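HupZ (Streptococcus sp. 'group A', PDB 5ESC) degrades heme in vitro and is a dimeric split-barrel enzyme of the pyridoxamine 5'-phosphate oxidase family. Local coordinates at residues I2-E5 and M6-I10; Q51-I54 and N55-N59; Y89-A92 and A93-W96. All coordinates share one frame; numbering follows the deposited sequence. Where two conformers were deposited one is given.

Contact 1 of 3, residues I2-E5 and M6-I10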
# COMPACT_ATOMS: atom_id res chain seq x y z
N ILE A 2 -12.40 -5.71 -16.31
CA ILE A 2 -12.80 -4.90 -15.13
C ILE A 2 -14.30 -4.96 -14.83
O ILE A 2 -15.14 -4.50 -15.58
CB ILE A 2 -12.37 -3.42 -15.31
CG1 ILE A 2 -10.85 -3.33 -15.50
CG2 ILE A 2 -12.82 -2.50 -14.16
CD1 ILE A 2 -10.02 -3.82 -14.36
N THR A 3 -14.74 -5.44 -13.67
CA THR A 3 -16.14 -5.55 -13.37
C THR A 3 -16.63 -4.24 -12.75
O THR A 3 -15.83 -3.38 -12.32
CB THR A 3 -16.29 -6.67 -12.38
OG1 THR A 3 -15.59 -6.30 -11.17
CG2 THR A 3 -15.71 -7.96 -12.97
N GLN A 4 -17.95 -4.11 -12.67
CA GLN A 4 -18.55 -2.92 -12.13
C GLN A 4 -18.11 -2.75 -10.66
O GLN A 4 -17.78 -1.61 -10.24
CB GLN A 4 -20.10 -2.97 -12.31
CG GLN A 4 -20.85 -1.73 -11.82
CD GLN A 4 -20.44 -0.47 -12.55
OE1 GLN A 4 -20.30 -0.47 -13.78
NE2 GLN A 4 -20.23 0.61 -11.80
N GLU A 5 -18.05 -3.85 -9.90
CA GLU A 5 -17.56 -3.81 -8.49
C GLU A 5 -16.14 -3.22 -8.49
O GLU A 5 -15.90 -2.27 -7.75
CB GLU A 5 -17.57 -5.20 -7.81
CG GLU A 5 -17.19 -5.23 -6.31
CD GLU A 5 -17.01 -6.66 -5.75
OE1 GLU A 5 -17.72 -7.59 -6.22
OE2 GLU A 5 -16.15 -6.87 -4.86
N MET A 6 -15.26 -3.73 -9.34
CA MET A 6 -13.91 -3.12 -9.55
C MET A 6 -14.02 -1.64 -9.78
O MET A 6 -13.32 -0.92 -9.12
CB MET A 6 -13.08 -3.76 -10.67
CG MET A 6 -12.49 -5.12 -10.31
SD MET A 6 -11.73 -5.91 -11.70
CE MET A 6 -11.73 -7.69 -11.45
N LYS A 7 -14.93 -1.17 -10.65
CA LYS A 7 -15.03 0.28 -10.96
C LYS A 7 -15.51 1.08 -9.81
O LYS A 7 -15.08 2.22 -9.64
CB LYS A 7 -15.91 0.59 -12.19
CG LYS A 7 -15.36 0.01 -13.46
CD LYS A 7 -16.30 0.26 -14.63
CE LYS A 7 -16.00 -0.62 -15.85
NZ LYS A 7 -17.14 -0.59 -16.84
N ASP A 8 -16.38 0.48 -8.98
CA ASP A 8 -16.96 1.20 -7.85
C ASP A 8 -15.91 1.49 -6.81
O ASP A 8 -15.88 2.58 -6.28
CB ASP A 8 -18.07 0.40 -7.17
CG ASP A 8 -19.27 0.15 -8.07
OD1 ASP A 8 -19.49 0.89 -9.08
OD2 ASP A 8 -19.97 -0.82 -7.73
N LEU A 9 -15.09 0.47 -6.49
CA LEU A 9 -13.94 0.66 -5.57
C LEU A 9 -12.95 1.65 -6.05
O LEU A 9 -12.56 2.59 -5.31
CB LEU A 9 -13.21 -0.65 -5.28
CG LEU A 9 -13.82 -1.36 -4.08
CD1 LEU A 9 -14.93 -2.28 -4.53
CD2 LEU A 9 -12.80 -2.17 -3.33
N ILE A 10 -12.55 1.47 -7.32
CA ILE A 10 -11.62 2.39 -7.95
C ILE A 10 -12.18 3.80 -7.85
O ILE A 10 -11.44 4.75 -7.54
CB ILE A 10 -11.35 2.03 -9.47
CG1 ILE A 10 -10.57 0.70 -9.58
CG2 ILE A 10 -10.60 3.17 -10.11
CD1 ILE A 10 -10.52 0.02 -10.92

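Contact 2 of 3, residues Q51-I54 and N55-N59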
# COMPACT_ATOMS: atom_id res chain seq x y z
N GLN A 51 9.43 9.06 -4.65
CA GLN A 51 10.00 7.78 -4.73
C GLN A 51 9.19 6.89 -5.69
O GLN A 51 9.80 6.09 -6.37
CB GLN A 51 10.10 7.15 -3.32
CG GLN A 51 11.00 5.91 -3.30
CD GLN A 51 12.47 6.18 -3.71
OE1 GLN A 51 13.09 7.13 -3.18
NE2 GLN A 51 13.02 5.41 -4.60
N THR A 52 7.86 7.03 -5.73
CA THR A 52 7.05 6.21 -6.63
C THR A 52 7.56 6.46 -8.05
O THR A 52 7.81 5.54 -8.81
CB THR A 52 5.54 6.53 -6.50
OG1 THR A 52 5.11 6.19 -5.19
CG2 THR A 52 4.68 5.79 -7.53
N ARG A 53 7.71 7.73 -8.43
CA ARG A 53 8.14 8.07 -9.75
C ARG A 53 9.54 7.53 -10.09
O ARG A 53 9.73 6.96 -11.20
CB ARG A 53 8.10 9.61 -9.98
CG ARG A 53 8.54 9.99 -11.35
CD ARG A 53 8.57 11.51 -11.56
NE ARG A 53 8.95 11.85 -12.90
CZ ARG A 53 8.90 13.10 -13.37
NH1 ARG A 53 8.54 14.08 -12.55
NH2 ARG A 53 9.27 13.38 -14.60
N ILE A 54 10.50 7.71 -9.15
CA ILE A 54 11.85 7.27 -9.31
C ILE A 54 11.90 5.73 -9.52
O ILE A 54 12.64 5.22 -10.37
CB ILE A 54 12.65 7.65 -8.05
CG1 ILE A 54 12.68 9.15 -7.89
CG2 ILE A 54 14.08 7.14 -8.10
CD1 ILE A 54 13.14 9.84 -9.12
N ASN A 55 11.12 5.02 -8.75
CA ASN A 55 11.06 3.58 -8.83
C ASN A 55 10.43 3.15 -10.16
O ASN A 55 10.93 2.20 -10.81
CB ASN A 55 10.25 3.02 -7.65
CG ASN A 55 10.98 3.16 -6.29
OD1 ASN A 55 12.13 3.53 -6.21
ND2 ASN A 55 10.26 2.86 -5.22
N ILE A 56 9.30 3.77 -10.55
CA ILE A 56 8.69 3.47 -11.90
C ILE A 56 9.70 3.67 -13.07
O ILE A 56 9.89 2.80 -13.92
CB ILE A 56 7.37 4.24 -12.18
CG1 ILE A 56 6.25 3.71 -11.27
CG2 ILE A 56 6.98 4.20 -13.64
CD1 ILE A 56 5.13 4.69 -11.07
N GLU A 57 10.39 4.79 -13.05
CA GLU A 57 11.42 5.04 -14.07
C GLU A 57 12.58 4.06 -13.96
O GLU A 57 13.08 3.67 -15.00
CB GLU A 57 11.92 6.52 -14.01
CG GLU A 57 10.78 7.48 -14.25
CD GLU A 57 11.19 8.96 -14.24
OE1 GLU A 57 12.38 9.20 -14.31
OE2 GLU A 57 10.36 9.89 -14.19
N ASP A 58 12.99 3.66 -12.75
CA ASP A 58 14.04 2.66 -12.60
C ASP A 58 13.68 1.27 -13.15
O ASP A 58 14.49 0.64 -13.85
CB ASP A 58 14.50 2.46 -11.16
CG ASP A 58 15.65 1.43 -11.04
OD1 ASP A 58 16.79 1.80 -11.41
OD2 ASP A 58 15.40 0.25 -10.65
N ASN A 59 12.51 0.76 -12.82
CA ASN A 59 12.21 -0.68 -13.16
C ASN A 59 10.76 -0.97 -13.53
O ASN A 59 10.41 -2.08 -13.83
CB ASN A 59 12.67 -1.57 -11.99
CG ASN A 59 11.97 -1.21 -10.69
OD1 ASN A 59 10.71 -1.32 -10.57
ND2 ASN A 59 12.74 -0.69 -9.71
O HOH W 1 10.36 11.47 -16.37

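Contact 3 of 3, residues Y89-A92 and A93-W96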
# COMPACT_ATOMS: atom_id res chain seq x y z
N TYR A 89 -1.62 11.01 -23.23
CA TYR A 89 -1.93 10.70 -21.90
C TYR A 89 -1.64 11.96 -21.04
O TYR A 89 -2.40 12.34 -20.15
CB TYR A 89 -1.13 9.58 -21.37
CG TYR A 89 -1.46 8.23 -21.89
CD1 TYR A 89 -2.68 7.66 -21.63
CD2 TYR A 89 -0.48 7.48 -22.59
CE1 TYR A 89 -2.92 6.29 -22.03
CE2 TYR A 89 -0.71 6.15 -22.98
CZ TYR A 89 -1.96 5.59 -22.73
OH TYR A 89 -2.12 4.30 -23.20
N TYR A 90 -0.52 12.56 -21.26
CA TYR A 90 -0.10 13.73 -20.51
C TYR A 90 -1.07 14.91 -20.70
O TYR A 90 -1.41 15.56 -19.77
CB TYR A 90 1.35 14.11 -20.88
CG TYR A 90 1.76 15.36 -20.14
CD1 TYR A 90 2.00 15.30 -18.79
CD2 TYR A 90 1.77 16.60 -20.77
CE1 TYR A 90 2.36 16.42 -18.05
CE2 TYR A 90 2.14 17.75 -20.04
CZ TYR A 90 2.36 17.64 -18.66
OH TYR A 90 2.70 18.70 -17.88
N GLU A 91 -1.46 15.19 -21.94
CA GLU A 91 -2.43 16.27 -22.22
C GLU A 91 -3.78 16.03 -21.56
O GLU A 91 -4.36 16.95 -20.97
CB GLU A 91 -2.57 16.54 -23.75
CG GLU A 91 -1.28 17.01 -24.41
CD GLU A 91 -0.74 18.34 -23.86
OE1 GLU A 91 -1.59 19.27 -23.71
OE2 GLU A 91 0.50 18.46 -23.55
N ALA A 92 -4.24 14.75 -21.51
CA ALA A 92 -5.41 14.41 -20.72
C ALA A 92 -5.21 14.72 -19.21
O ALA A 92 -6.13 15.22 -18.55
CB ALA A 92 -5.83 12.95 -20.87
N ALA A 93 -4.04 14.31 -18.65
CA ALA A 93 -3.76 14.52 -17.27
C ALA A 93 -3.81 16.04 -16.90
O ALA A 93 -4.32 16.48 -15.81
CB ALA A 93 -2.40 13.93 -16.92
N LYS A 94 -3.27 16.83 -17.81
CA LYS A 94 -3.21 18.29 -17.62
C LYS A 94 -4.61 18.94 -17.54
O LYS A 94 -5.08 19.72 -16.71
CB LYS A 94 -2.53 18.88 -18.83
CG LYS A 94 -1.05 18.91 -18.72
CD LYS A 94 -0.51 20.12 -19.48
CE LYS A 94 0.01 19.69 -20.79
NZ LYS A 94 -0.30 20.46 -22.02
N LYS A 95 -5.35 18.44 -18.49
CA LYS A 95 -6.72 18.83 -18.61
C LYS A 95 -7.58 18.45 -17.41
O LYS A 95 -8.25 19.29 -16.82
CB LYS A 95 -7.34 18.19 -19.84
CG LYS A 95 -8.80 18.56 -20.12
CD LYS A 95 -8.91 20.10 -20.37
CE LYS A 95 -10.31 20.62 -20.85
NZ LYS A 95 -10.42 22.11 -20.86
N TRP A 96 -7.47 17.17 -17.00
CA TRP A 96 -8.07 16.68 -15.79
C TRP A 96 -7.71 17.45 -14.53
O TRP A 96 -8.53 17.60 -13.61
CB TRP A 96 -7.72 15.20 -15.60
CG TRP A 96 -8.38 14.52 -14.56
CD1 TRP A 96 -9.54 13.79 -14.67
CD2 TRP A 96 -7.96 14.41 -13.19
NE1 TRP A 96 -9.87 13.27 -13.46
CE2 TRP A 96 -8.93 13.63 -12.52
CE3 TRP A 96 -6.87 14.89 -12.46
CZ2 TRP A 96 -8.81 13.29 -11.15
CZ3 TRP A 96 -6.77 14.61 -11.12
CH2 TRP A 96 -7.75 13.82 -10.46

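Contact 1 of 3, residues I2-E5 and M6-I10
With its OG1 set between the backbone N and the carbonyl carbon (chi1 63°), Thr3 turns that oxygen toward Met6, whose CG lies anti to its own carbonyl carbon and runs back over the residues before the helix. The two residues form a capping box at the N-terminus of helix 4-12, with Thr3 as N-cap. Met6 N donates to Thr3 OG1 at 3.2 Å in a nearly straight bond, so an amide of the first turn, which has no earlier helical carbonyl to bond to, is satisfied by a side chain. In the reverse direction the thioether replaces the acidic group of the classical box: Thr3 N points at Met6 SD, a weak bond of 3.6 Å.

Ile2 and Met6 cross at about a right angle on the inner side of the turn. Ile2 CG2 rests 3.7 Å from Met6 CB and slightly closer to Lys7 CG, whose extended chain passes over it, while both Ile2 and Met6 reach Ile115 of strand 106-117. This apolar patch seats the start of the helix on the sheet, and Ile2 and Ile10 also touch Phe77 of strand 73-84.

The outer side is polar. Gln4, bent at its second torsion, folds along the helix toward Asp8, one turn on, and their amide and carboxylate planes stand 51° apart. Gln4 NE2 donates to Asp8 OD1 at 2.8 Å, meeting the oxygen on its syn side but 27° out of the carboxylate plane.

Contact 2 of 3, residues Q51-I54 and N55-N59
Arg53 and Glu57, one helical turn apart, meet through a single carboxylate oxygen: Arg53 NE donates to Glu57 OE2 at 2.7 Å in a salt bridge. The oxygen sits at the guanidinium edge, near its plane, and is approached nearly along its own C-O axis, with the two flat groups 70° apart. Water 1 joins them a second time, accepting from Arg53 NH2 at 2.8 Å and donating to the same OE2. Arg53 can reach this far because its chain is fully extended to NE, with CG anti to the backbone N (chi1 180°).

A second polar pair lies on a different side of the helix. Gln51 NE2 donates to Asn55 OD1 at 2.6 Å; the acceptor lies in the Gln51 amide plane, yet the donor stands above the plane of the Asn55 amide. Between the two pairs, Thr52 CG2 and Ile56 CD1 lie side by side, 3.7 Å apart, and both residues touch Tyr44 of strand 41-46.

Outside partners fix these groups. Arg53 NH1 bonds to Asp49 and to the carbonyl of Thr48, so the guanidinium bridges two acidic side chains, while Asn55 ND2 donates to Thr19 OG1 and thereby sets its amide's rotation. Side-chain pairs spaced i to i+4 run along helix 51-59, which lies against the split barrel.

Contact 3 of 3, residues Y89-A92 and A93-W96
Lys94 folds back over Tyr90, one turn earlier, and on to Glu91. Its CG lies over one face of the tyrosine ring in a CH-pi contact, 4.0 Å from the Tyr90 ring centroid, and the two side chains cross obliquely. The ring reaches that place because its CG stands anti to the backbone N (chi1 178°), and its hydroxyl is held by the carbonyl of Pro104.

Close packing belongs to the inner face of the helix. Ala93 is buried, its CB 3.4 Å from Tyr90 O, and its side chain touches Val107 of strand 106-117. The outer side carries charge instead: Glu91 and Lys94 run side by side, and in the conformer given Lys94 NZ is placed in a salt bridge with the Glu91 carboxylate, though its distances are doubtfully short. Lys94 was built in two conformers, so the position of its end is uncertain.

Helix 88-97 thus lies on strands 41-46 and 106-117. Tyr89 meets Ile43 and Ile109 and stacks edge-to-face with Trp37, and near the other end Trp96 makes cation-pi contacts with Arg35 and Arg100.

In the fold
All three contacts lie along short helices placed around one antiparallel sheet, and none touches the other subunit. Contacts 1 and 2 lie on opposite sides of the chain's centre, their own centres about 26 Å apart. Contact 2 is partly buried, whereas contacts 1 and 3 are surface contacts with one buried residue each among those that touch. Strand 73-84 receives side chains from contacts 1 and 2, strand 106-117 from contacts 1 and 3, and strand 41-46 from contacts 2 and 3. Chemistry follows position: the first caps a helix start, the second pairs amides and charges, and the third joins an aromatic face to a lysine.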